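Local coordinates for protein histidinol-phosphate aminotransferase (Clostridium acetobutylicum, PDB 3FTB) that probably catalyses pyridoxal-phosphate-dependent amino-group transfer, presumably acting on histidinol phosphate in the biosynthesis of histidine, at residues Glu164-Ile167 against His168-Leu172; Phe217-Pro220 against Gly221-Phe224; Asn347-Phe350 against Leu351-Leu354. All coordinates share one frame; numbering follows the deposited sequence.

Contact 1 (Glu164-Ile167 against His168-Leu172); sequences EKFI and HVLKL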
loop_
_atom_site.group_PDB
_atom_site.type_symbol
_atom_site.label_atom_id
_atom_site.label_comp_id
_atom_site.label_asym_id
_atom_site.label_seq_id
_atom_site.Cartn_x
_atom_site.Cartn_y
_atom_site.Cartn_z
ATOM N N GLU A 164 -19.140 19.093 23.539
ATOM C CA GLU A 164 -20.259 19.055 24.482
ATOM C C GLU A 164 -21.561 18.471 23.884
ATOM O O GLU A 164 -22.185 17.603 24.494
ATOM C CB GLU A 164 -20.469 20.429 25.134
ATOM C CG GLU A 164 -21.749 20.563 25.954
ATOM C CD GLU A 164 -22.890 21.174 25.155
ATOM O OE1 GLU A 164 -22.637 22.161 24.428
ATOM O OE2 GLU A 164 -24.036 20.680 25.254
ATOM N N LYS A 165 -21.947 18.920 22.689
ATOM C CA LYS A 165 -23.178 18.448 22.040
ATOM C C LYS A 165 -23.088 17.006 21.540
ATOM O O LYS A 165 -24.079 16.271 21.543
ATOM C CB LYS A 165 -23.543 19.340 20.851
ATOM C CG LYS A 165 -23.530 20.825 21.129
ATOM C CD LYS A 165 -24.376 21.569 20.102
ATOM C CE LYS A 165 -24.689 22.985 20.556
ATOM N NZ LYS A 165 -25.790 23.590 19.750
ATOM N N PHE A 166 -21.901 16.618 21.079
ATOM C CA PHE A 166 -21.696 15.302 20.486
ATOM C C PHE A 166 -21.600 14.215 21.557
ATOM O O PHE A 166 -21.786 13.030 21.256
ATOM C CB PHE A 166 -20.426 15.313 19.625
ATOM C CG PHE A 166 -20.402 14.269 18.531
ATOM C CD1 PHE A 166 -21.133 14.444 17.359
ATOM C CD2 PHE A 166 -19.613 13.132 18.655
ATOM C CE1 PHE A 166 -21.097 13.488 16.342
ATOM C CE2 PHE A 166 -19.571 12.182 17.642
ATOM C CZ PHE A 166 -20.318 12.364 16.486
ATOM N N ILE A 167 -21.315 14.610 22.802
ATOM C CA ILE A 167 -21.189 13.634 23.880
ATOM C C ILE A 167 -22.481 12.843 24.044
ATOM O O ILE A 167 -22.462 11.672 24.427
ATOM C CB ILE A 167 -20.778 14.276 25.230
ATOM C CG1 ILE A 167 -19.443 15.024 25.090
ATOM C CG2 ILE A 167 -20.677 13.211 26.331
ATOM C CD1 ILE A 167 -18.354 14.262 24.320
ATOM N N HIS A 168 -23.604 13.479 23.739
ATOM C CA HIS A 168 -24.883 12.777 23.745
ATOM C C HIS A 168 -24.920 11.725 22.651
ATOM O O HIS A 168 -25.496 10.655 22.830
ATOM C CB HIS A 168 -26.031 13.766 23.608
ATOM C CG HIS A 168 -25.959 14.882 24.599
ATOM N ND1 HIS A 168 -26.445 14.769 25.882
ATOM C CD2 HIS A 168 -25.419 16.123 24.509
ATOM C CE1 HIS A 168 -26.229 15.897 26.535
ATOM N NE2 HIS A 168 -25.606 16.734 25.724
ATOM N N VAL A 169 -24.285 12.023 21.521
ATOM C CA VAL A 169 -24.143 11.023 20.466
ATOM C C VAL A 169 -23.203 9.905 20.929
ATOM O O VAL A 169 -23.503 8.723 20.782
ATOM C CB VAL A 169 -23.632 11.641 19.127
ATOM C CG1 VAL A 169 -23.702 10.622 17.993
ATOM C CG2 VAL A 169 -24.430 12.845 18.762
ATOM N N LEU A 170 -22.066 10.285 21.507
ATOM C CA LEU A 170 -21.088 9.315 21.958
ATOM C C LEU A 170 -21.691 8.377 22.998
ATOM O O LEU A 170 -21.547 7.157 22.904
ATOM C CB LEU A 170 -19.851 10.011 22.521
ATOM C CG LEU A 170 -18.919 10.646 21.491
ATOM C CD1 LEU A 170 -17.536 10.816 22.087
ATOM C CD2 LEU A 170 -18.848 9.815 20.216
ATOM N N LYS A 171 -22.374 8.951 23.986
ATOM C CA LYS A 171 -23.008 8.160 25.041
ATOM C C LYS A 171 -24.084 7.210 24.532
ATOM O O LYS A 171 -24.285 6.164 25.117
ATOM C CB LYS A 171 -23.595 9.061 26.130
ATOM C CG LYS A 171 -22.606 9.478 27.206
ATOM C CD LYS A 171 -23.190 10.567 28.110
ATOM C CE LYS A 171 -22.310 10.802 29.329
ATOM N NZ LYS A 171 -20.911 10.336 29.093
ATOM N N LEU A 172 -24.787 7.580 23.458
ATOM C CA LEU A 172 -25.778 6.690 22.838
ATOM C C LEU A 172 -25.123 5.608 21.980
ATOM O O LEU A 172 -25.524 4.441 22.028
ATOM C CB LEU A 172 -26.770 7.469 21.972
ATOM C CG LEU A 172 -27.906 8.268 22.614
ATOM C CD1 LEU A 172 -28.762 8.884 21.521
ATOM C CD2 LEU A 172 -28.753 7.399 23.531
HETATM O O HOH W 1 -24.557 19.457 27.473
#
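Val169 sits squarely over one face of the Phe166 ring: its CB lies 4.0 Å from the ring centroid and only 5° off the normal, the geometry of a CH-pi contact. Leu170 crosses the Phe166 side chain at about a right angle, its CD2 3.6 Å from Phe166 CE2. The second flat group, the His168 imidazole, is met at its edge, with Lys165 O in the ring plane and 3.3 Å from His168 CD2. Water 1 stands at that ring's edge too; it donates to Glu164 OE2 at 2.6 Å and makes a long, weak link to His168 NE2. The carboxylate and imidazole are thus linked only loosely, through this water.

Helix 163-176 carries all of this and is the connection between parallel strands 147-151 and 179-183, a beta-alpha-beta unit of the mixed seven-stranded sheet. On its inner side Phe166 and Leu170 reach Ile180 of strand 179-183, while Phe166 also meets Tyr135 of helix 135-141. Phe166 holds CG anti to its own N (chi1 -156°), which lays the ring beside the next turn, where Val169 can cover it.

The helix is kinked at His168 and Val169: neither N bonds to the carbonyl four residues back, and Val169 N has only a weak bond three residues back, to Phe166 O. Regular bonding resumes from Leu170 N to that same oxygen, 2.8 Å with an N-H...O angle of 159°. Lys171 N binds Ile167 O at 2.8 Å. The Lys171 side chain passes obliquely by that of Ile167, near CG2, and its NZ is hydrogen-bonded to Tyr204 OH.

Contact 2 (Phe217-Pro220 against Gly221-Phe224); sequences FAMP and GIRF. With PO4 (phosphate ion), chain E.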
loop_
_atom_site.group_PDB
_atom_site.type_symbol
_atom_site.label_atom_id
_atom_site.label_comp_id
_atom_site.label_asym_id
_atom_site.label_seq_id
_atom_site.Cartn_x
_atom_site.Cartn_y
_atom_site.Cartn_z
ATOM N N PHE A 217 1.626 17.014 7.590
ATOM C CA PHE A 217 3.066 16.754 7.565
ATOM C C PHE A 217 3.641 16.835 6.161
ATOM O O PHE A 217 4.811 16.496 5.941
ATOM C CB PHE A 217 3.403 15.397 8.216
ATOM C CG PHE A 217 3.309 15.409 9.720
ATOM C CD1 PHE A 217 2.163 14.966 10.359
ATOM C CD2 PHE A 217 4.355 15.891 10.488
ATOM C CE1 PHE A 217 2.058 14.990 11.740
ATOM C CE2 PHE A 217 4.263 15.924 11.868
ATOM C CZ PHE A 217 3.103 15.471 12.498
ATOM N N ALA A 218 2.803 17.284 5.226
ATOM C CA ALA A 218 3.214 17.646 3.865
ATOM C C ALA A 218 3.754 16.492 3.020
ATOM O O ALA A 218 4.394 16.729 1.978
ATOM C CB ALA A 218 4.228 18.801 3.892
ATOM N N MET A 219 3.484 15.256 3.446
ATOM C CA MET A 219 4.066 14.082 2.791
ATOM C C MET A 219 3.023 13.125 2.177
ATOM O O MET A 219 2.868 12.002 2.657
ATOM C CB MET A 219 4.996 13.324 3.769
ATOM C CG MET A 219 6.297 14.077 4.153
ATOM S SD MET A 219 7.487 13.224 5.262
ATOM C CE MET A 219 6.464 13.007 6.715
ATOM N N PRO A 220 2.306 13.562 1.115
ATOM C CA PRO A 220 1.353 12.636 0.476
ATOM C C PRO A 220 1.980 11.469 -0.312
ATOM O O PRO A 220 1.374 10.396 -0.380
ATOM C CB PRO A 220 0.549 13.550 -0.465
ATOM C CG PRO A 220 1.407 14.768 -0.642
ATOM C CD PRO A 220 2.058 14.953 0.690
ATOM N N GLY A 221 3.164 11.664 -0.888
ATOM C CA GLY A 221 3.786 10.633 -1.706
ATOM C C GLY A 221 4.316 9.443 -0.921
ATOM O O GLY A 221 4.773 8.442 -1.496
ATOM N N ILE A 222 4.253 9.548 0.401
ATOM C CA ILE A 222 4.784 8.505 1.271
ATOM C C ILE A 222 3.695 7.470 1.570
ATOM O O ILE A 222 3.982 6.296 1.836
ATOM C CB ILE A 222 5.367 9.120 2.570
ATOM C CG1 ILE A 222 6.740 8.526 2.881
ATOM C CG2 ILE A 222 4.381 9.008 3.742
ATOM C CD1 ILE A 222 7.533 9.356 3.851
ATOM N N ARG A 223 2.443 7.921 1.501
ATOM C CA ARG A 223 1.274 7.054 1.639
ATOM C C ARG A 223 1.172 6.488 3.051
ATOM O O ARG A 223 1.501 5.325 3.287
ATOM C CB ARG A 223 1.317 5.917 0.607
ATOM C CG ARG A 223 1.602 6.378 -0.823
ATOM C CD ARG A 223 0.339 6.643 -1.638
ATOM N NE ARG A 223 -0.520 7.694 -1.091
ATOM C CZ ARG A 223 -1.715 7.474 -0.549
ATOM N NH1 ARG A 223 -2.198 6.242 -0.473
ATOM N NH2 ARG A 223 -2.435 8.479 -0.084
ATOM N N PHE A 224 0.730 7.312 3.996
ATOM C CA PHE A 224 0.596 6.841 5.374
ATOM C C PHE A 224 -0.511 7.497 6.204
ATOM O O PHE A 224 -0.492 8.700 6.444
ATOM C CB PHE A 224 1.928 6.924 6.130
ATOM C CG PHE A 224 1.829 6.407 7.533
ATOM C CD1 PHE A 224 1.654 5.060 7.766
ATOM C CD2 PHE A 224 1.833 7.270 8.608
ATOM C CE1 PHE A 224 1.516 4.582 9.046
ATOM C CE2 PHE A 224 1.696 6.798 9.878
ATOM C CZ PHE A 224 1.537 5.451 10.101
HETATM P P PO4 E . -4.460 10.032 2.032
HETATM O O1 PO4 E . -4.656 8.601 1.600
HETATM O O2 PO4 E . -4.019 10.081 3.465
HETATM O O3 PO4 E . -3.389 10.699 1.208
HETATM O O4 PO4 E . -5.778 10.750 1.901
HETATM O O HOH W 2 0.990 10.029 3.114
#
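The Pro220-Arg223 turn, in the loop between strands 207-212 and 225-229, presents an arginine to an anion site that resembles the pocket for the cofactor phosphate in fold type I aminotransferases. Arg223 NH2 donates to O1 of a bound phosphate ion at 2.8 Å with an N-H...O angle of 152°, and this oxygen lies at the edge of the guanidinium, in its plane. Ser88 OG, Thr214 OG1 and Ala87 N hold the same ion, which probably came from the crystallisation liquor; its position is consistent with that of the cofactor's phosphate group.

The arginine is positioned by the turn before it. Pro220 O accepts from Arg223 N at 3.3 Å, the donor lying above the carbonyl plane, 59° out of it. Arg223 NE returns to that oxygen in a weak bond of 3.4 Å, so backbone and side chain converge on one carbonyl. Bends at chi2 (-93°) and chi3 fold the arginine back to allow this, leaving NH2 to face the ion. Water 2 bridges the turn, donating to Met219 O at 2.8 Å and accepting from Phe224 N.

Apolar contact accompanies the polar one. Met219 and Ile222 run alongside each other in the same direction, Met219 SD 4.1 Å from Ile222 CD1. Separately, Ile222 CG2 makes a van der Waals contact with Met219 O at 3.5 Å.

Pro220 and Ile222 meet Leu55 of the second subunit, while Arg223 touches Asn248 of that subunit, placing the turn at the dimer interface. Within the chain, Met219 and Ile222 both rest on Ala254 of helix 249-257, and Phe224 packs on helix 64-74.

Contact 3 (Asn347-Phe350 against Leu351-Leu354); sequences NTKF and LRAL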
loop_
_atom_site.group_PDB
_atom_site.type_symbol
_atom_site.label_atom_id
_atom_site.label_comp_id
_atom_site.label_asym_id
_atom_site.label_seq_id
_atom_site.Cartn_x
_atom_site.Cartn_y
_atom_site.Cartn_z
ATOM N N ASN A 347 -0.854 33.396 -0.952
ATOM C CA ASN A 347 -2.192 33.857 -0.607
ATOM C C ASN A 347 -2.481 35.277 -1.100
ATOM O O ASN A 347 -3.568 35.569 -1.602
ATOM C CB ASN A 347 -2.393 33.772 0.911
ATOM C CG ASN A 347 -2.787 32.377 1.375
ATOM O OD1 ASN A 347 -2.918 31.448 0.567
ATOM N ND2 ASN A 347 -2.987 32.226 2.678
ATOM N N THR A 348 -1.510 36.168 -0.942
ATOM C CA THR A 348 -1.683 37.535 -1.403
ATOM C C THR A 348 -1.771 37.544 -2.927
ATOM O O THR A 348 -2.552 38.284 -3.515
ATOM C CB THR A 348 -0.535 38.436 -0.922
ATOM O OG1 THR A 348 -0.552 38.512 0.512
ATOM C CG2 THR A 348 -0.674 39.837 -1.508
ATOM N N LYS A 349 -0.975 36.692 -3.564
ATOM C CA LYS A 349 -1.031 36.545 -5.012
ATOM C C LYS A 349 -2.420 36.063 -5.417
ATOM O O LYS A 349 -3.069 36.643 -6.289
ATOM C CB LYS A 349 0.027 35.547 -5.482
ATOM C CG LYS A 349 0.410 35.705 -6.940
ATOM C CD LYS A 349 1.104 34.469 -7.474
ATOM C CE LYS A 349 1.716 34.735 -8.842
ATOM N NZ LYS A 349 2.661 35.896 -8.835
ATOM N N PHE A 350 -2.865 34.988 -4.776
ATOM C CA PHE A 350 -4.211 34.449 -4.969
ATOM C C PHE A 350 -5.320 35.519 -4.914
ATOM O O PHE A 350 -6.151 35.625 -5.828
ATOM C CB PHE A 350 -4.477 33.368 -3.914
ATOM C CG PHE A 350 -5.866 32.816 -3.958
ATOM C CD1 PHE A 350 -6.246 31.940 -4.973
ATOM C CD2 PHE A 350 -6.800 33.176 -2.993
ATOM C CE1 PHE A 350 -7.531 31.427 -5.024
ATOM C CE2 PHE A 350 -8.093 32.667 -3.036
ATOM C CZ PHE A 350 -8.457 31.792 -4.056
ATOM N N LEU A 351 -5.322 36.296 -3.831
ATOM C CA LEU A 351 -6.329 37.321 -3.580
ATOM C C LEU A 351 -6.271 38.422 -4.629
ATOM O O LEU A 351 -7.308 38.946 -5.051
ATOM C CB LEU A 351 -6.131 37.934 -2.187
ATOM C CG LEU A 351 -6.524 37.140 -0.934
ATOM C CD1 LEU A 351 -5.683 37.566 0.260
ATOM C CD2 LEU A 351 -8.017 37.293 -0.631
ATOM N N ARG A 352 -5.057 38.780 -5.041
ATOM C CA ARG A 352 -4.890 39.821 -6.041
ATOM C C ARG A 352 -5.405 39.402 -7.409
ATOM O O ARG A 352 -5.554 40.233 -8.290
ATOM C CB ARG A 352 -3.439 40.284 -6.107
ATOM C CG ARG A 352 -2.979 40.901 -4.793
ATOM C CD ARG A 352 -1.538 41.375 -4.857
ATOM N NE ARG A 352 -0.654 40.349 -5.404
ATOM C CZ ARG A 352 0.672 40.434 -5.421
ATOM N NH1 ARG A 352 1.275 41.501 -4.911
ATOM N NH2 ARG A 352 1.393 39.451 -5.946
ATOM N N ALA A 353 -5.688 38.115 -7.577
ATOM C CA ALA A 353 -6.349 37.632 -8.782
ATOM C C ALA A 353 -7.865 37.696 -8.588
ATOM O O ALA A 353 -8.606 38.043 -9.514
ATOM C CB ALA A 353 -5.912 36.218 -9.094
ATOM N N LEU A 354 -8.312 37.350 -7.381
ATOM C CA LEU A 354 -9.724 37.421 -7.009
ATOM C C LEU A 354 -10.218 38.841 -7.170
ATOM O O LEU A 354 -11.352 39.080 -7.575
ATOM C CB LEU A 354 -9.912 37.003 -5.551
ATOM C CG LEU A 354 -10.500 35.624 -5.263
ATOM C CD1 LEU A 354 -9.872 34.557 -6.142
ATOM C CD2 LEU A 354 -10.314 35.283 -3.807
#
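Phe350 O is gripped by two backbone donors, Leu354 N at 3.2 Å and Ala353 N at 3.1 Å. They approach differently: Leu354 N lies in the carbonyl plane, whereas Ala353 N stands 62° out of it. Ala353 N has a further, weak bond to Lys349 O, so its hydrogen is shared between two carbonyls. One turn earlier the regular pattern is clearer, with Leu351 N reaching Asn347 O at 2.9 Å.

The Phe350 ring is covered on one face by Leu354. CD1 of Leu354 is 4.1 Å from the ring centroid, a CH-pi contact displaced toward the rim, and its CD2 closes to 3.5 Å from Phe350 CE2. A chi1 of 176° swings the Phe350 ring away from its own N to where the leucine can branch across it. Tyr31 stacks on the ring as well, and Phe339 meets it edge-to-face.

On another side of the helix, Thr348 CG2 lies over a face of the Arg352 guanidinium and 3.8 Å from Arg352 CD. Thr348 OG1 is engaged elsewhere, by Glu344 O and Arg278. Arg352 NH2 and Lys349 NZ, 4.8 Å apart, are like charges that would be expected to repel mildly.

Such a division, aromatic and leucine inward and charged chains outward, marks helix 344-359 as an amphipathic helix, packed here on strand 321-325 and helices 262-285 and 309-317.

The three contacts follow one another along the chain without touching; contacts 2 and 3 come nearest, with closest atoms about 15 Å apart. Contacts 1 and 3 are partly buried helix turns on different elements, one beside the seven-stranded sheet and the other beside the five-stranded sheet, their centres about 41 Å apart. Each turns an aromatic ring inward with an aliphatic side chain over one face and sends charged groups outward. Contact 2 is buried throughout and belongs to a loop, so its bonds run among an arginine, a carbonyl, a water and a phosphate ion and not from turn to turn of a helix. Among the three, it alone is reached by the second subunit.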